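Local coordinates for protein peptide ABC transporter permease (Staphylococcus hominis, PDB 6EXS) that probably carries peptides across the cell membrane, including thioalcohol-conjugated peptides that are precursors of human body malodour, as a POT-family member of the major facilitator superfamily, at residues A[21-34]-A[153-165]. Sequence-based numbering, arbitrary orientation.
With C3H (2-[[(2~{R})-2-azanyl-3-[(3~{S})-3-methyl-1-oxidanyl-hexan-3-yl]sulfanyl-propanoyl]amino]ethanoic acid), chain O; OLC ((2R)-2,3-dihydroxypropyl (9Z)-octadec-9-enoate), chain L.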
loop_
_atom_site.group_PDB
_atom_site.type_symbol
_atom_site.label_atom_id
_atom_site.label_comp_id
_atom_site.label_asym_id
_atom_site.label_seq_id
_atom_site.Cartn_x
_atom_site.Cartn_y
_atom_site.Cartn_z
ATOM N N LEU A 21 6.635 18.630 3.658
ATOM C CA LEU A 21 5.969 17.413 3.170
ATOM C C LEU A 21 6.353 16.141 3.931
ATOM O O LEU A 21 5.541 15.201 3.974
ATOM C CB LEU A 21 6.130 17.239 1.660
ATOM C CG LEU A 21 5.538 18.404 0.840
ATOM C CD1 LEU A 21 5.752 18.210 -0.615
ATOM C CD2 LEU A 21 4.059 18.654 1.153
ATOM N N PHE A 22 7.535 16.133 4.586
ATOM C CA PHE A 22 7.975 15.020 5.424
ATOM C C PHE A 22 7.067 14.977 6.665
ATOM O O PHE A 22 6.559 13.905 6.993
ATOM C CB PHE A 22 9.464 15.158 5.816
ATOM C CG PHE A 22 10.024 14.029 6.659
ATOM C CD1 PHE A 22 9.765 13.962 8.026
ATOM C CD2 PHE A 22 10.859 13.068 6.100
ATOM C CE1 PHE A 22 10.288 12.928 8.805
ATOM C CE2 PHE A 22 11.397 12.043 6.886
ATOM C CZ PHE A 22 11.100 11.977 8.229
ATOM N N PHE A 23 6.842 16.144 7.329
ATOM C CA PHE A 23 5.979 16.278 8.517
ATOM C C PHE A 23 4.534 15.924 8.171
ATOM O O PHE A 23 3.880 15.232 8.949
ATOM C CB PHE A 23 6.058 17.708 9.076
ATOM C CG PHE A 23 5.409 17.968 10.423
ATOM C CD1 PHE A 23 4.037 18.172 10.527
ATOM C CD2 PHE A 23 6.178 18.089 11.573
ATOM C CE1 PHE A 23 3.447 18.486 11.761
ATOM C CE2 PHE A 23 5.589 18.400 12.804
ATOM C CZ PHE A 23 4.230 18.598 12.890
ATOM N N VAL A 24 4.039 16.395 7.009
ATOM C CA VAL A 24 2.679 16.133 6.515
ATOM C C VAL A 24 2.501 14.632 6.233
ATOM O O VAL A 24 1.547 14.032 6.734
ATOM C CB VAL A 24 2.337 17.019 5.285
ATOM C CG1 VAL A 24 1.039 16.580 4.615
ATOM C CG2 VAL A 24 2.276 18.493 5.665
ATOM N N GLU A 25 3.428 14.021 5.460
ATOM C CA GLU A 25 3.386 12.586 5.140
ATOM C C GLU A 25 3.509 11.729 6.400
ATOM O O GLU A 25 2.748 10.777 6.551
ATOM C CB GLU A 25 4.454 12.211 4.100
ATOM C CG GLU A 25 4.404 10.768 3.616
ATOM C CD GLU A 25 3.293 10.365 2.667
ATOM O OE1 GLU A 25 3.377 9.241 2.126
ATOM O OE2 GLU A 25 2.365 11.172 2.429
ATOM N N PHE A 26 4.429 12.078 7.315
ATOM C CA PHE A 26 4.579 11.333 8.572
ATOM C C PHE A 26 3.243 11.114 9.284
ATOM O O PHE A 26 2.947 9.985 9.659
ATOM C CB PHE A 26 5.581 12.009 9.541
ATOM C CG PHE A 26 5.587 11.362 10.908
ATOM C CD1 PHE A 26 6.327 10.210 11.147
ATOM C CD2 PHE A 26 4.810 11.874 11.942
ATOM C CE1 PHE A 26 6.305 9.591 12.401
ATOM C CE2 PHE A 26 4.787 11.249 13.195
ATOM C CZ PHE A 26 5.527 10.107 13.411
ATOM N N TRP A 27 2.463 12.209 9.486
ATOM C CA TRP A 27 1.198 12.239 10.210
ATOM C C TRP A 27 0.043 11.576 9.472
ATOM O O TRP A 27 -0.844 11.021 10.128
ATOM C CB TRP A 27 0.856 13.665 10.646
ATOM C CG TRP A 27 1.719 14.119 11.796
ATOM C CD1 TRP A 27 2.703 15.059 11.753
ATOM C CD2 TRP A 27 1.763 13.552 13.115
ATOM N NE1 TRP A 27 3.332 15.144 12.970
ATOM C CE2 TRP A 27 2.776 14.230 13.827
ATOM C CE3 TRP A 27 1.011 12.565 13.784
ATOM C CZ2 TRP A 27 3.065 13.948 15.171
ATOM C CZ3 TRP A 27 1.303 12.282 15.111
ATOM C CH2 TRP A 27 2.312 12.974 15.792
ATOM N N GLU A 28 0.067 11.575 8.129
ATOM C CA GLU A 28 -0.945 10.874 7.341
ATOM C C GLU A 28 -0.661 9.369 7.395
ATOM O O GLU A 28 -1.599 8.582 7.514
ATOM C CB GLU A 28 -0.978 11.379 5.886
ATOM C CG GLU A 28 -2.167 10.850 5.087
ATOM C CD GLU A 28 -1.990 9.476 4.468
ATOM O OE1 GLU A 28 -2.952 8.676 4.495
ATOM O OE2 GLU A 28 -0.879 9.196 3.966
ATOM N N ARG A 29 0.625 8.973 7.291
ATOM C CA ARG A 29 1.022 7.570 7.362
ATOM C C ARG A 29 0.878 6.998 8.788
ATOM O O ARG A 29 0.470 5.842 8.934
ATOM C CB ARG A 29 2.419 7.348 6.769
ATOM C CG ARG A 29 2.537 7.692 5.276
ATOM C CD ARG A 29 1.948 6.639 4.343
ATOM N NE ARG A 29 0.501 6.806 4.226
ATOM C CZ ARG A 29 -0.329 5.923 3.690
ATOM N NH1 ARG A 29 0.130 4.779 3.194
ATOM N NH2 ARG A 29 -1.629 6.182 3.629
ATOM N N PHE A 30 1.182 7.827 9.832
ATOM C CA PHE A 30 1.021 7.507 11.252
ATOM C C PHE A 30 -0.456 7.163 11.493
ATOM O O PHE A 30 -0.778 6.087 12.011
ATOM C CB PHE A 30 1.416 8.723 12.121
ATOM C CG PHE A 30 1.149 8.579 13.604
ATOM C CD1 PHE A 30 -0.095 8.905 14.142
ATOM C CD2 PHE A 30 2.147 8.139 14.467
ATOM C CE1 PHE A 30 -0.352 8.744 15.513
ATOM C CE2 PHE A 30 1.890 7.990 15.840
ATOM C CZ PHE A 30 0.642 8.287 16.351
ATOM N N SER A 31 -1.350 8.088 11.111
ATOM C CA SER A 31 -2.779 7.924 11.304
ATOM C C SER A 31 -3.369 6.830 10.404
ATOM O O SER A 31 -4.267 6.115 10.869
ATOM C CB SER A 31 -3.497 9.259 11.163
ATOM O OG SER A 31 -3.254 9.857 9.903
ATOM N N TYR A 32 -2.838 6.638 9.163
ATOM C CA TYR A 32 -3.328 5.568 8.282
ATOM C C TYR A 32 -2.994 4.204 8.835
ATOM O O TYR A 32 -3.890 3.362 8.925
ATOM C CB TYR A 32 -2.795 5.659 6.844
ATOM C CG TYR A 32 -3.121 4.436 5.998
ATOM C CD1 TYR A 32 -4.418 4.197 5.546
ATOM C CD2 TYR A 32 -2.130 3.517 5.651
ATOM C CE1 TYR A 32 -4.728 3.065 4.792
ATOM C CE2 TYR A 32 -2.427 2.384 4.891
ATOM C CZ TYR A 32 -3.729 2.161 4.466
ATOM O OH TYR A 32 -4.026 1.064 3.684
ATOM N N TYR A 33 -1.710 3.972 9.179
ATOM C CA TYR A 33 -1.261 2.678 9.673
ATOM C C TYR A 33 -1.738 2.385 11.085
ATOM O O TYR A 33 -1.926 1.221 11.413
ATOM C CB TYR A 33 0.255 2.495 9.507
ATOM C CG TYR A 33 0.620 2.222 8.062
ATOM C CD1 TYR A 33 0.206 1.055 7.426
ATOM C CD2 TYR A 33 1.309 3.164 7.307
ATOM C CE1 TYR A 33 0.483 0.825 6.080
ATOM C CE2 TYR A 33 1.594 2.946 5.958
ATOM C CZ TYR A 33 1.162 1.781 5.347
ATOM O OH TYR A 33 1.456 1.535 4.033
ATOM N N GLY A 34 -2.006 3.425 11.867
ATOM C CA GLY A 34 -2.525 3.292 13.220
ATOM C C GLY A 34 -3.963 2.821 13.211
ATOM O O GLY A 34 -4.323 1.887 13.937
ATOM N N ILE A 153 14.619 10.096 1.863
ATOM C CA ILE A 153 14.226 10.855 3.067
ATOM C C ILE A 153 12.684 10.895 3.161
ATOM O O ILE A 153 12.146 10.557 4.207
ATOM C CB ILE A 153 14.866 12.279 3.099
ATOM C CG1 ILE A 153 16.397 12.187 3.230
ATOM C CG2 ILE A 153 14.252 13.181 4.193
ATOM C CD1 ILE A 153 17.142 13.376 2.668
ATOM N N PHE A 154 11.983 11.273 2.071
ATOM C CA PHE A 154 10.516 11.348 2.076
ATOM C C PHE A 154 9.845 10.038 2.523
ATOM O O PHE A 154 8.891 10.072 3.302
ATOM C CB PHE A 154 9.968 11.817 0.710
ATOM C CG PHE A 154 8.459 11.830 0.589
ATOM C CD1 PHE A 154 7.705 12.825 1.196
ATOM C CD2 PHE A 154 7.796 10.850 -0.134
ATOM C CE1 PHE A 154 6.315 12.836 1.078
ATOM C CE2 PHE A 154 6.404 10.857 -0.242
ATOM C CZ PHE A 154 5.676 11.857 0.352
ATOM N N TYR A 155 10.357 8.889 2.050
ATOM C CA TYR A 155 9.770 7.602 2.392
ATOM C C TYR A 155 10.140 7.124 3.808
ATOM O O TYR A 155 9.522 6.169 4.285
ATOM C CB TYR A 155 10.060 6.556 1.314
ATOM C CG TYR A 155 9.398 6.908 0.001
ATOM C CD1 TYR A 155 8.011 6.941 -0.118
ATOM C CD2 TYR A 155 10.155 7.201 -1.126
ATOM C CE1 TYR A 155 7.395 7.292 -1.322
ATOM C CE2 TYR A 155 9.555 7.557 -2.333
ATOM C CZ TYR A 155 8.173 7.604 -2.427
ATOM O OH TYR A 155 7.590 7.940 -3.628
ATOM N N MET A 156 11.057 7.837 4.513
ATOM C CA MET A 156 11.406 7.550 5.913
ATOM C C MET A 156 10.247 7.974 6.805
ATOM O O MET A 156 9.999 7.331 7.822
ATOM C CB MET A 156 12.670 8.287 6.348
ATOM C CG MET A 156 13.944 7.616 5.905
ATOM S SD MET A 156 15.432 8.515 6.424
ATOM C CE MET A 156 15.356 8.266 8.241
ATOM N N SER A 157 9.533 9.055 6.415
ATOM C CA SER A 157 8.355 9.566 7.121
ATOM C C SER A 157 7.238 8.522 7.105
ATOM O O SER A 157 6.528 8.381 8.102
ATOM C CB SER A 157 7.881 10.888 6.514
ATOM O OG SER A 157 7.319 10.777 5.214
ATOM N N VAL A 158 7.140 7.747 5.991
ATOM C CA VAL A 158 6.183 6.659 5.749
ATOM C C VAL A 158 6.390 5.535 6.786
ATOM O O VAL A 158 5.472 5.239 7.554
ATOM C CB VAL A 158 6.245 6.142 4.267
ATOM C CG1 VAL A 158 5.400 4.883 4.074
ATOM C CG2 VAL A 158 5.812 7.223 3.276
ATOM N N ASN A 159 7.605 4.949 6.823
ATOM C CA ASN A 159 7.994 3.872 7.742
ATOM C C ASN A 159 8.063 4.317 9.207
ATOM O O ASN A 159 7.767 3.498 10.085
ATOM C CB ASN A 159 9.286 3.200 7.307
ATOM C CG ASN A 159 9.215 2.567 5.948
ATOM O OD1 ASN A 159 9.927 2.961 5.026
ATOM N ND2 ASN A 159 8.369 1.562 5.792
ATOM N N LEU A 160 8.404 5.607 9.478
ATOM C CA LEU A 160 8.400 6.113 10.858
ATOM C C LEU A 160 6.965 6.196 11.384
ATOM O O LEU A 160 6.714 5.811 12.526
ATOM C CB LEU A 160 9.130 7.455 11.010
ATOM C CG LEU A 160 10.665 7.376 11.038
ATOM C CD1 LEU A 160 11.273 8.698 10.659
ATOM C CD2 LEU A 160 11.190 6.914 12.406
ATOM N N GLY A 161 6.035 6.631 10.525
ATOM C CA GLY A 161 4.618 6.695 10.863
ATOM C C GLY A 161 4.056 5.302 11.080
ATOM O O GLY A 161 3.401 5.043 12.092
ATOM N N ALA A 162 4.378 4.378 10.149
ATOM C CA ALA A 162 3.990 2.969 10.200
ATOM C C ALA A 162 4.579 2.228 11.414
ATOM O O ALA A 162 3.943 1.298 11.899
ATOM C CB ALA A 162 4.390 2.266 8.916
ATOM N N LEU A 163 5.784 2.621 11.887
ATOM C CA LEU A 163 6.462 1.998 13.031
ATOM C C LEU A 163 5.919 2.454 14.382
ATOM O O LEU A 163 5.646 1.605 15.223
ATOM C CB LEU A 163 8.005 2.187 12.957
ATOM C CG LEU A 163 8.828 1.921 14.232
ATOM C CD1 LEU A 163 8.817 0.423 14.636
ATOM C CD2 LEU A 163 10.240 2.431 14.091
ATOM N N ILE A 164 5.791 3.782 14.593
ATOM C CA ILE A 164 5.366 4.402 15.858
ATOM C C ILE A 164 3.860 4.215 16.191
ATOM O O ILE A 164 3.535 3.929 17.350
ATOM C CB ILE A 164 5.786 5.910 15.891
ATOM C CG1 ILE A 164 7.331 6.065 15.746
ATOM C CG2 ILE A 164 5.316 6.607 17.168
ATOM C CD1 ILE A 164 7.836 7.475 15.346
ATOM N N SER A 165 2.955 4.413 15.209
ATOM C CA SER A 165 1.507 4.355 15.442
ATOM C C SER A 165 0.985 3.025 16.047
ATOM O O SER A 165 0.211 3.143 16.995
ATOM C CB SER A 165 0.719 4.731 14.196
ATOM O OG SER A 165 1.015 3.911 13.078
HETATM O O2 C3H O . 4.206 1.433 4.199
HETATM C C11 C3H O . 5.192 0.879 4.531
HETATM O O3 C3H O . 6.247 0.800 3.798
HETATM C C10 C3H O . 5.365 0.130 5.820
HETATM N N1 C3H O . 4.132 -0.417 6.332
HETATM C C9 C3H O . 3.683 -1.598 5.941
HETATM O O1 C3H O . 3.595 -1.923 4.766
HETATM C C8 C3H O . 3.282 -2.585 6.987
HETATM N N C3H O . 3.118 -1.894 8.258
HETATM C C7 C3H O . 1.950 -3.247 6.631
HETATM S S C3H O . 2.007 -4.923 5.944
HETATM C C3 C3H O . 2.619 -6.161 7.208
HETATM C C4 C3H O . 1.561 -6.226 8.280
HETATM C C5 C3H O . 4.006 -5.696 7.669
HETATM C C6 C3H O . 4.621 -6.414 8.848
HETATM O O C3H O . 4.842 -5.566 9.927
HETATM C C2 C3H O . 2.789 -7.543 6.581
HETATM C C1 C3H O . 4.206 -8.091 6.581
HETATM C C C3H O . 4.269 -9.458 5.956
HETATM C C24 OLC L . 19.198 13.236 6.676
HETATM C C5 OLC L . 13.517 13.104 12.807
HETATM C C4 OLC L . 14.401 13.335 11.597
HETATM C C3 OLC L . 13.621 13.526 10.308
HETATM C C2 OLC L . 14.487 13.894 9.105
HETATM C C21 OLC L . 17.582 12.080 8.209
HETATM C C1 OLC L . 15.318 12.764 8.571
HETATM C C22 OLC L . 18.063 12.244 6.788
HETATM O O19 OLC L . 14.891 11.674 8.290
HETATM O O25 OLC L . 19.749 13.232 5.368
HETATM O O23 OLC L . 18.486 10.966 6.303
HETATM O O20 OLC L . 16.605 13.123 8.443
#
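Phe-30 and Gly-161 have their CA atoms 3.7 Å apart where segments 21-34 and 153-165 of two transmembrane helices run close, illustrating how small residues permit intimate packing. The segment axes approach to 7.2 Å and cross at -37°. Phe-30 CA directs a nearly straight C-H...O contact at Gly-161 O. Ser-157 and Ser-165 each set CB over the face of a phenylalanine ring, Phe-22 and Phe-30 respectively. Both serine hydroxyls turn back to their own helix, Ser-157 OG to Phe-154 O and Ser-165 OG to Gly-161 O. Phe-26 fills a hole among Ser-157, Leu-160, Gly-161 and Ile-164.

Tyr-33 can be followed outward. With CG anti to its carbonyl carbon (chi1 -75°), CB lies 3.8 Å from Ala-162 CA, while CG and CD2 both meet Ala-162 CB. The bound peptide's N1 lies over one ring face, near CE1 and offset toward the rim; Tyr-32 CD2 covers the opposite face. CE2 and CZ approach O2 of the peptide's acid group, and Tyr-33 OH comes to 2.8 Å from this O2. Asn-159 ND2 hydrogen-bonds weakly to O3, so both helices line the pocket. Helix 110-137 packs against Glu-25 and Phe-154, helix 56-72 touches Tyr-33, and helix 338-357 meets Asn-159 and Ala-162.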